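Side-chain contact in endoglucanase FnCel5A (Fervidobacterium nodosum, PDB 3NCO), which probably hydrolyses internal beta-1,4-glucosidic bonds of cellulose: residues E236-H241 / T276-R281. Residues are numbered along the deposited sequence; the frame is centred on the assembly and turned at random.
Sequences EQIRNH and TKTVRR
Segments 236-241 and 276-281 come nearest at I238 and V279, whose CA atoms are 7.1 Å apart. Helices 232-252 and 269-285, on which they lie, are consecutive outer helices of the (beta/alpha)8 TIM barrel, flanking strand 256-261 in sequence, and between these two segments only apolar side-chain atoms meet. I238 carries the contact from one side. Its chain is extended (chi2 174°), which carries CD1 across to the opposing helix, where this methyl lies 3.9 Å from CG2 of T278 and equally far from CG2 of V279. The isoleucine side chain runs roughly perpendicular to that of the valine and at a slant to that of the threonine. Isoleucine suits the site because its longer branch spans the gap, while W228, W275 and I282 pack around it. Valine, branched like isoleucine but one carbon shorter, fits close to the barrel wall, touching L258 and F261. Threonine serves two needs: with chi1 at -66°, OG1 lies beside its own backbone N and hydrogen-bonds to K274 O one turn earlier, so the buried hydroxyl is satisfied within its helix and CG2 supplies the apolar surface. Charged groups border this patch. Farther along the same helix pair R239 makes a salt bridge with E285, and its NE has a long one to E236 OE1, 3.7 Å away in the guanidinium plane. The guanidinium of R281 lies flat over T278, with CA 3.9 Å from its plane.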
loop_
_atom_site.group_PDB
_atom_site.type_symbol
_atom_site.label_atom_id
_atom_site.label_comp_id
_atom_site.label_asym_id
_atom_site.label_seq_id
_atom_site.Cartn_x
_atom_site.Cartn_y
_atom_site.Cartn_z
ATOM N N GLU A 236 -3.660 -22.769 -7.274
ATOM C CA GLU A 236 -4.913 -22.929 -6.561
ATOM C C GLU A 236 -4.815 -22.392 -5.124
ATOM O O GLU A 236 -5.792 -21.853 -4.597
ATOM C CB GLU A 236 -5.363 -24.414 -6.585
ATOM C CG GLU A 236 -6.700 -24.640 -5.884
ATOM C CD GLU A 236 -7.790 -23.654 -6.331
ATOM O OE1 GLU A 236 -7.895 -23.354 -7.547
ATOM O OE2 GLU A 236 -8.538 -23.175 -5.450
ATOM N N GLN A 237 -3.655 -22.511 -4.469
ATOM C CA GLN A 237 -3.532 -21.903 -3.116
ATOM C C GLN A 237 -3.834 -20.412 -3.172
ATOM O O GLN A 237 -4.554 -19.881 -2.312
ATOM C CB GLN A 237 -2.130 -22.116 -2.488
ATOM C CG GLN A 237 -1.766 -23.580 -2.091
ATOM C CD GLN A 237 -2.289 -23.944 -0.684
ATOM O OE1 GLN A 237 -2.149 -23.132 0.261
ATOM N NE2 GLN A 237 -2.905 -25.136 -0.541
ATOM N N ILE A 238 -3.293 -19.726 -4.186
ATOM C CA ILE A 238 -3.491 -18.271 -4.312
ATOM C C ILE A 238 -4.956 -17.965 -4.698
ATOM O O ILE A 238 -5.590 -17.072 -4.138
ATOM C CB ILE A 238 -2.534 -17.636 -5.350
ATOM C CG1 ILE A 238 -1.089 -17.879 -4.902
ATOM C CG2 ILE A 238 -2.824 -16.104 -5.574
ATOM C CD1 ILE A 238 -0.029 -17.419 -5.931
ATOM N N ARG A 239 -5.471 -18.682 -5.684
ATOM C CA ARG A 239 -6.860 -18.478 -6.092
ATOM C C ARG A 239 -7.824 -18.627 -4.893
ATOM O O ARG A 239 -8.756 -17.852 -4.746
ATOM C CB ARG A 239 -7.217 -19.462 -7.216
ATOM C CG ARG A 239 -8.578 -19.078 -7.845
ATOM C CD ARG A 239 -9.023 -19.963 -8.976
ATOM N NE ARG A 239 -7.928 -20.440 -9.813
ATOM C CZ ARG A 239 -7.329 -19.722 -10.756
ATOM N NH1 ARG A 239 -7.722 -18.476 -10.986
ATOM N NH2 ARG A 239 -6.350 -20.256 -11.482
ATOM N N ASN A 240 -7.616 -19.657 -4.064
ATOM C CA ASN A 240 -8.470 -19.923 -2.907
ATOM C C ASN A 240 -8.405 -18.695 -1.976
ATOM O O ASN A 240 -9.417 -18.233 -1.446
ATOM C CB ASN A 240 -8.010 -21.243 -2.211
ATOM C CG ASN A 240 -8.906 -21.692 -1.026
ATOM O OD1 ASN A 240 -10.091 -22.044 -1.201
ATOM N ND2 ASN A 240 -8.321 -21.734 0.167
ATOM N N HIS A 241 -7.185 -18.197 -1.738
ATOM C CA HIS A 241 -7.018 -17.006 -0.881
ATOM C C HIS A 241 -7.785 -15.778 -1.431
ATOM O O HIS A 241 -8.454 -15.052 -0.682
ATOM C CB HIS A 241 -5.537 -16.684 -0.789
ATOM C CG HIS A 241 -4.752 -17.725 -0.046
ATOM N ND1 HIS A 241 -3.383 -17.823 -0.141
ATOM C CD2 HIS A 241 -5.145 -18.705 0.805
ATOM C CE1 HIS A 241 -2.957 -18.788 0.656
ATOM N NE2 HIS A 241 -4.008 -19.342 1.240
ATOM N N THR A 276 4.929 -13.684 -9.309
ATOM C CA THR A 276 4.418 -12.320 -9.484
ATOM C C THR A 276 3.333 -12.273 -10.544
ATOM O O THR A 276 2.290 -11.618 -10.372
ATOM C CB THR A 276 5.581 -11.348 -9.792
ATOM O OG1 THR A 276 6.549 -11.462 -8.738
ATOM C CG2 THR A 276 5.091 -9.884 -9.877
ATOM N N LYS A 277 3.577 -13.013 -11.637
ATOM C CA LYS A 277 2.639 -13.037 -12.740
ATOM C C LYS A 277 1.332 -13.667 -12.313
ATOM O O LYS A 277 0.262 -13.180 -12.679
ATOM C CB LYS A 277 3.246 -13.889 -13.870
ATOM C CG LYS A 277 2.381 -14.076 -15.081
ATOM C CD LYS A 277 3.056 -15.151 -15.926
ATOM C CE LYS A 277 2.956 -14.879 -17.425
ATOM N NZ LYS A 277 1.649 -14.297 -17.908
ATOM N N THR A 278 1.411 -14.758 -11.533
ATOM C CA THR A 278 0.228 -15.490 -11.092
ATOM C C THR A 278 -0.612 -14.627 -10.141
ATOM O O THR A 278 -1.815 -14.522 -10.276
ATOM C CB THR A 278 0.646 -16.796 -10.390
ATOM O OG1 THR A 278 1.274 -17.659 -11.345
ATOM C CG2 THR A 278 -0.530 -17.527 -9.779
ATOM N N VAL A 279 0.047 -13.977 -9.203
ATOM C CA VAL A 279 -0.667 -13.057 -8.298
ATOM C C VAL A 279 -1.337 -11.939 -9.091
ATOM O O VAL A 279 -2.526 -11.653 -8.885
ATOM C CB VAL A 279 0.279 -12.489 -7.211
ATOM C CG1 VAL A 279 -0.445 -11.425 -6.469
ATOM C CG2 VAL A 279 0.700 -13.612 -6.244
ATOM N N ARG A 280 -0.603 -11.310 -10.009
ATOM C CA ARG A 280 -1.203 -10.264 -10.845
ATOM C C ARG A 280 -2.457 -10.769 -11.621
ATOM O O ARG A 280 -3.499 -10.126 -11.627
ATOM C CB ARG A 280 -0.195 -9.666 -11.826
ATOM C CG ARG A 280 -0.909 -8.660 -12.746
ATOM C CD ARG A 280 -0.052 -8.205 -13.907
ATOM N NE ARG A 280 0.403 -9.311 -14.740
ATOM C CZ ARG A 280 -0.321 -9.853 -15.687
ATOM N NH1 ARG A 280 0.158 -10.838 -16.434
ATOM N NH2 ARG A 280 -1.528 -9.377 -15.915
ATOM N N ARG A 281 -2.339 -11.922 -12.293
ATOM C CA ARG A 281 -3.469 -12.451 -13.072
ATOM C C ARG A 281 -4.670 -12.756 -12.198
ATOM O O ARG A 281 -5.809 -12.543 -12.627
ATOM C CB ARG A 281 -3.067 -13.754 -13.757
ATOM C CG ARG A 281 -2.023 -13.570 -14.846
ATOM C CD ARG A 281 -1.767 -14.905 -15.651
ATOM N NE ARG A 281 -1.848 -16.132 -14.817
ATOM C CZ ARG A 281 -0.854 -17.024 -14.592
ATOM N NH1 ARG A 281 0.357 -16.868 -15.119
ATOM N NH2 ARG A 281 -1.076 -18.095 -13.817
#